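Local coordinates for aldehyde Dehydrogenase (Burkholderia cenocepacia, PDB 4O6R) that probably oxidises aldehydes to carboxylic acids with NAD or NADP as cofactor, at the adenosine monophosphate site. Residues are numbered along the deposited sequence; one frame, centred on the assembly and turned at random.

The adenosine monophosphate site. Residues 153-155, 180-183, 213, 217-218, 231-234, 237, 240-241. With AMP (adenosine monophosphate), chain B.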
ATOM      1  N   ILE A 153     -28.518   5.892  -0.520  1.00  9.95           N
ATOM      2  CA  ILE A 153     -29.754   5.949   0.256  1.00 10.32           C
ATOM      3  C   ILE A 153     -29.372   5.923   1.723  1.00 10.48           C
ATOM      4  O   ILE A 153     -28.697   5.003   2.163  1.00 10.35           O
ATOM      5  CB  ILE A 153     -30.694   4.775  -0.100  1.00 10.60           C
ATOM      6  CG1 ILE A 153     -31.142   4.887  -1.554  1.00 10.55           C
ATOM      7  CG2 ILE A 153     -31.924   4.775   0.803  1.00 11.19           C
ATOM      8  CD1 ILE A 153     -31.768   3.654  -2.138  1.00 10.67           C
ATOM      9  N   VAL A 154     -29.905   6.903   2.461  0.50 10.89           N
ATOM     10  CA  VAL A 154     -29.441   7.320   3.797  0.50 11.29           C
ATOM     11  C   VAL A 154     -30.625   7.381   4.789  0.50 11.65           C
ATOM     12  O   VAL A 154     -31.646   7.970   4.445  0.50 11.87           O
ATOM     13  CB  VAL A 154     -28.870   8.762   3.656  0.50 11.33           C
ATOM     14  CG1 VAL A 154     -28.338   9.282   4.963  0.50 11.57           C
ATOM     15  CG2 VAL A 154     -27.798   8.832   2.573  0.50 11.18           C
ATOM     16  N   PRO A 155     -30.508   6.798   6.020  1.00 11.84           N
ATOM     17  CA  PRO A 155     -31.598   6.915   6.942  1.00 12.12           C
ATOM     18  C   PRO A 155     -31.574   8.220   7.762  1.00 12.38           C
ATOM     19  O   PRO A 155     -30.770   9.122   7.488  1.00 11.95           O
ATOM     20  CB  PRO A 155     -31.408   5.692   7.830  1.00 12.40           C
ATOM     21  CG  PRO A 155     -29.960   5.499   7.889  1.00 12.07           C
ATOM     22  CD  PRO A 155     -29.399   6.015   6.597  1.00 11.81           C
ATOM     23  N   LYS A 180     -30.415   9.986  -1.980  1.00 10.69           N
ATOM     24  CA  LYS A 180     -31.780  10.009  -1.446  1.00 11.38           C
ATOM     25  C   LYS A 180     -31.734  10.010   0.083  1.00 10.98           C
ATOM     26  O   LYS A 180     -31.594   8.947   0.711  1.00 10.78           O
ATOM     27  CB  LYS A 180     -32.636   8.831  -1.949  1.00 12.44           C
ATOM     28  CG  LYS A 180     -34.136   9.051  -1.574  1.00 14.04           C
ATOM     29  CD  LYS A 180     -34.909   7.821  -1.142  1.00 15.17           C
ATOM     30  CE  LYS A 180     -34.892   7.542   0.338  1.00 15.74           C
ATOM     31  NZ  LYS A 180     -35.641   8.497   1.190  1.00 16.25           N
ATOM     32  N   PRO A 181     -31.824  11.200   0.698  1.00 10.65           N
ATOM     33  CA  PRO A 181     -31.801  11.234   2.163  1.00 10.62           C
ATOM     34  C   PRO A 181     -33.161  10.842   2.694  1.00 10.91           C
ATOM     35  O   PRO A 181     -34.142  10.764   1.919  1.00 11.06           O
ATOM     36  CB  PRO A 181     -31.494  12.702   2.467  1.00 10.67           C
ATOM     37  CG  PRO A 181     -32.186  13.435   1.366  1.00 10.86           C
ATOM     38  CD  PRO A 181     -32.038  12.550   0.134  1.00 10.79           C
ATOM     39  N   SER A 182     -33.249  10.614   3.991  1.00 10.94           N
ATOM     40  CA  SER A 182     -34.527  10.277   4.578  1.00 11.25           C
ATOM     41  C   SER A 182     -35.482  11.426   4.449  1.00 11.65           C
ATOM     42  O   SER A 182     -35.138  12.587   4.751  1.00 11.63           O
ATOM     43  CB  SER A 182     -34.391   9.980   6.069  1.00 11.37           C
ATOM     44  OG  SER A 182     -35.668   9.719   6.577  1.00 11.64           O
ATOM     45  N   GLU A 183     -36.702  11.103   4.028  1.00 11.86           N
ATOM     46  CA  GLU A 183     -37.762  12.101   3.925  1.00 12.40           C
ATOM     47  C   GLU A 183     -38.243  12.543   5.301  1.00 12.69           C
ATOM     48  O   GLU A 183     -38.901  13.559   5.408  1.00 12.86           O
ATOM     49  CB  GLU A 183     -38.938  11.586   3.069  1.00 12.71           C
ATOM     50  CG  GLU A 183     -39.794  10.500   3.690  1.00 12.98           C
ATOM     51  CD  GLU A 183     -39.196   9.106   3.678  1.00 12.82           C
ATOM     52  OE1 GLU A 183     -38.017   8.884   3.278  1.00 12.42           O
ATOM     53  OE2 GLU A 183     -39.970   8.206   4.067  1.00 13.39           O
ATOM     54  N   GLY A 213     -39.103   5.784   0.160  1.00 16.28           N
ATOM     55  CA  GLY A 213     -38.304   4.630  -0.205  1.00 16.42           C
ATOM     56  C   GLY A 213     -38.871   3.886  -1.386  1.00 16.95           C
ATOM     57  O   GLY A 213     -38.136   3.489  -2.304  1.00 16.95           O
ATOM     58  N   GLY A 217     -36.465   5.815  -3.815  1.00 13.95           N
ATOM     59  CA  GLY A 217     -35.425   4.862  -3.411  1.00 13.81           C
ATOM     60  C   GLY A 217     -35.391   3.647  -4.317  1.00 13.81           C
ATOM     61  O   GLY A 217     -34.328   3.224  -4.755  1.00 13.70           O
ATOM     62  N   GLN A 218     -36.557   3.089  -4.603  1.00 14.22           N
ATOM     63  CA  GLN A 218     -36.656   1.885  -5.444  1.00 14.78           C
ATOM     64  C   GLN A 218     -36.160   2.196  -6.867  1.00 13.86           C
ATOM     65  O   GLN A 218     -35.451   1.398  -7.471  1.00 13.28           O
ATOM     66  CB  GLN A 218     -38.097   1.379  -5.478  1.00 16.13           C
ATOM     67  CG  GLN A 218     -38.303   0.055  -6.162  1.00 17.76           C
ATOM     68  CD  GLN A 218     -37.736  -1.106  -5.373  1.00 19.26           C
ATOM     69  OE1 GLN A 218     -37.732  -1.098  -4.130  1.00 21.66           O
ATOM     70  NE2 GLN A 218     -37.245  -2.122  -6.091  1.00 20.50           N
ATOM     71  N   PHE A 231     -26.516   1.576   0.530  1.00 10.29           N
ATOM     72  CA  PHE A 231     -27.690   1.633   1.363  1.00 10.98           C
ATOM     73  C   PHE A 231     -27.366   1.327   2.822  1.00 11.22           C
ATOM     74  O   PHE A 231     -26.609   0.380   3.149  1.00 11.17           O
ATOM     75  CB  PHE A 231     -28.760   0.647   0.847  1.00 11.36           C
ATOM     76  CG  PHE A 231     -29.931   0.496   1.785  1.00 11.48           C
ATOM     77  CD1 PHE A 231     -30.964   1.392   1.758  1.00 11.80           C
ATOM     78  CD2 PHE A 231     -29.968  -0.537   2.716  1.00 11.72           C
ATOM     79  CE1 PHE A 231     -32.038   1.273   2.634  1.00 12.17           C
ATOM     80  CE2 PHE A 231     -31.022  -0.671   3.603  1.00 11.81           C
ATOM     81  CZ  PHE A 231     -32.052   0.248   3.566  1.00 12.28           C
ATOM     82  N   THR A 232     -27.944   2.148   3.695  1.00 11.84           N
ATOM     83  CA  THR A 232     -27.865   1.971   5.142  1.00 12.36           C
ATOM     84  C   THR A 232     -29.282   1.936   5.627  1.00 13.01           C
ATOM     85  O   THR A 232     -30.061   2.860   5.311  1.00 13.60           O
ATOM     86  CB  THR A 232     -27.121   3.157   5.771  1.00 12.61           C
ATOM     87  OG1 THR A 232     -25.778   3.156   5.309  1.00 12.79           O
ATOM     88  CG2 THR A 232     -27.134   3.133   7.282  1.00 12.94           C
ATOM     89  N   GLY A 233     -29.636   0.903   6.386  1.00 13.34           N
ATOM     90  CA  GLY A 233     -31.011   0.724   6.849  1.00 14.12           C
ATOM     91  C   GLY A 233     -31.280  -0.705   7.288  1.00 14.85           C
ATOM     92  O   GLY A 233     -30.353  -1.392   7.721  1.00 15.21           O
ATOM     93  N   SER A 234     -32.534  -1.157   7.182  1.00 16.06           N
ATOM     94  CA  SER A 234     -32.946  -2.453   7.711  1.00 16.71           C
ATOM     95  C   SER A 234     -32.462  -3.595   6.830  1.00 17.27           C
ATOM     96  O   SER A 234     -32.248  -3.436   5.635  1.00 15.67           O
ATOM     97  CB  SER A 234     -34.473  -2.545   7.849  1.00 17.00           C
ATOM     98  OG  SER A 234     -35.130  -2.654   6.584  1.00 17.14           O
ATOM     99  N   THR A 237     -34.887  -4.223   3.959  1.00 15.52           N
ATOM    100  CA  THR A 237     -34.753  -3.305   2.844  1.00 15.27           C
ATOM    101  C   THR A 237     -33.439  -3.564   2.094  1.00 14.08           C
ATOM    102  O   THR A 237     -33.382  -3.442   0.878  1.00 13.75           O
ATOM    103  CB  THR A 237     -34.944  -1.855   3.292  1.00 15.57           C
ATOM    104  OG1 THR A 237     -36.280  -1.749   3.775  1.00 16.71           O
ATOM    105  CG2 THR A 237     -34.794  -0.907   2.139  1.00 15.73           C
ATOM    106  N   ARG A 240     -34.041  -6.068  -0.538  1.00 14.76           N
ATOM    107  CA  ARG A 240     -34.702  -5.420  -1.665  1.00 15.52           C
ATOM    108  C   ARG A 240     -33.724  -4.620  -2.558  1.00 13.84           C
ATOM    109  O   ARG A 240     -33.875  -4.592  -3.775  1.00 12.89           O
ATOM    110  CB  ARG A 240     -35.835  -4.495  -1.173  1.00 18.57           C
ATOM    111  CG  ARG A 240     -36.953  -5.225  -0.426  1.00 22.16           C
ATOM    112  CD  ARG A 240     -38.303  -4.493  -0.460  1.00 26.38           C
ATOM    113  NE  ARG A 240     -38.264  -3.184   0.202  1.00 30.72           N
ATOM    114  CZ  ARG A 240     -38.440  -2.961   1.516  1.00 35.14           C
ATOM    115  NH1 ARG A 240     -38.657  -3.959   2.380  1.00 38.74           N
ATOM    116  NH2 ARG A 240     -38.379  -1.716   1.987  1.00 36.05           N
ATOM    117  N   ILE A 241     -32.717  -4.000  -1.938  1.00 12.69           N
ATOM    118  CA  ILE A 241     -31.649  -3.331  -2.683  1.00 11.91           C
ATOM    119  C   ILE A 241     -30.896  -4.332  -3.528  1.00 11.28           C
ATOM    120  O   ILE A 241     -30.654  -4.109  -4.706  1.00 10.73           O
ATOM    121  CB  ILE A 241     -30.632  -2.633  -1.745  1.00 12.05           C
ATOM    122  CG1 ILE A 241     -31.292  -1.475  -0.965  1.00 12.46           C
ATOM    123  CG2 ILE A 241     -29.430  -2.123  -2.532  1.00 11.65           C
ATOM    124  CD1 ILE A 241     -31.852  -0.342  -1.813  1.00 12.60           C
TER
HETATM  125  P   AMP B 501     -35.322   1.483   6.061  1.00 46.70           P
HETATM  126  O1P AMP B 501     -34.159   0.582   6.295  1.00 36.28           O
HETATM  127  O2P AMP B 501     -36.379   0.841   5.136  1.00 41.48           O
HETATM  128  O3P AMP B 501     -35.845   2.129   7.357  1.00 51.03           O
HETATM  129  O5' AMP B 501     -34.815   2.803   5.209  1.00 44.56           O
HETATM  130  C5' AMP B 501     -33.566   3.547   5.249  1.00 38.35           C
HETATM  131  C4' AMP B 501     -33.524   4.431   3.967  1.00 38.06           C
HETATM  132  O4' AMP B 501     -33.915   3.620   2.841  1.00 38.77           O
HETATM  133  C3' AMP B 501     -34.464   5.643   3.906  1.00 34.77           C
HETATM  134  O3' AMP B 501     -33.900   6.826   3.255  1.00 29.84           O
HETATM  135  C2' AMP B 501     -35.685   5.076   3.161  1.00 35.64           C
HETATM  136  O2' AMP B 501     -36.575   6.035   2.546  1.00 29.73           O
HETATM  137  C1' AMP B 501     -35.060   4.118   2.150  1.00 36.47           C
HETATM  138  N9  AMP B 501     -35.950   3.015   1.650  1.00 36.46           N
HETATM  139  C8  AMP B 501     -37.068   2.496   2.240  1.00 37.66           C
HETATM  140  N7  AMP B 501     -37.629   1.520   1.454  1.00 40.01           N
HETATM  141  C5  AMP B 501     -36.867   1.381   0.333  1.00 37.61           C
HETATM  142  C6  AMP B 501     -36.853   0.540  -0.902  1.00 39.32           C
HETATM  143  N6  AMP B 501     -37.791  -0.386  -1.139  1.00 43.42           N
HETATM  144  N1  AMP B 501     -35.880   0.699  -1.817  1.00 38.01           N
HETATM  145  C2  AMP B 501     -34.926   1.621  -1.619  1.00 37.09           C
HETATM  146  N3  AMP B 501     -34.877   2.428  -0.535  1.00 34.63           N
HETATM  147  C4  AMP B 501     -35.779   2.373   0.467  1.00 37.68           C
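AMP, modelled with poor order, occupies the adenosine half of the dinucleotide cleft in the Rossmann-type domain of an aldehyde dehydrogenase, where it probably mimics that part of NAD(P). The adenine is sandwiched: Gly213 CA, at the start of helix 213-222, lies over one face, 3.3 Å from the centroid of the five-membered ring, and Thr237 CG2, a methyl anti to its backbone N, covers the other. Ile241 CD1 and Ile153 CD1 close in near C2. AMP N6, the exocyclic amine, donates to Gln218 OE1 (3.1 Å), nearly along the C=O axis (167°); the amide turns back to it through a bend at chi2 (70°). Arg240 NE also approaches AMP N6, at 3.1 Å, an uneasy pairing of two usual donors, while the guanidinium presents its edge to N7. AMP O3', the ribose 3'-hydroxyl, donates to Val154 O (2.8 Å) from above the carbonyl plane, and Lys180 NZ donates to AMP O2', the 2'-hydroxyl (3.0 Å). Phe231 directs its ring edge, through CE1, at O4'. Phosphate O1P takes the backbone N-H of Ser234 almost straight (165° at H), close to the N-terminus of helix 235-245, whose dipole may help stabilise the charge; Thr237 OG1 donates to AMP O2P (2.9 Å). Behind these groups, Ser234 OG receives Thr237 N (3.1 Å), capping the helix. The bent Lys180 chain is steadied by Pro181 O (2.8 Å from Lys180 NZ) and by a salt bridge to Glu183 OE1, itself weakly bonded to O2'.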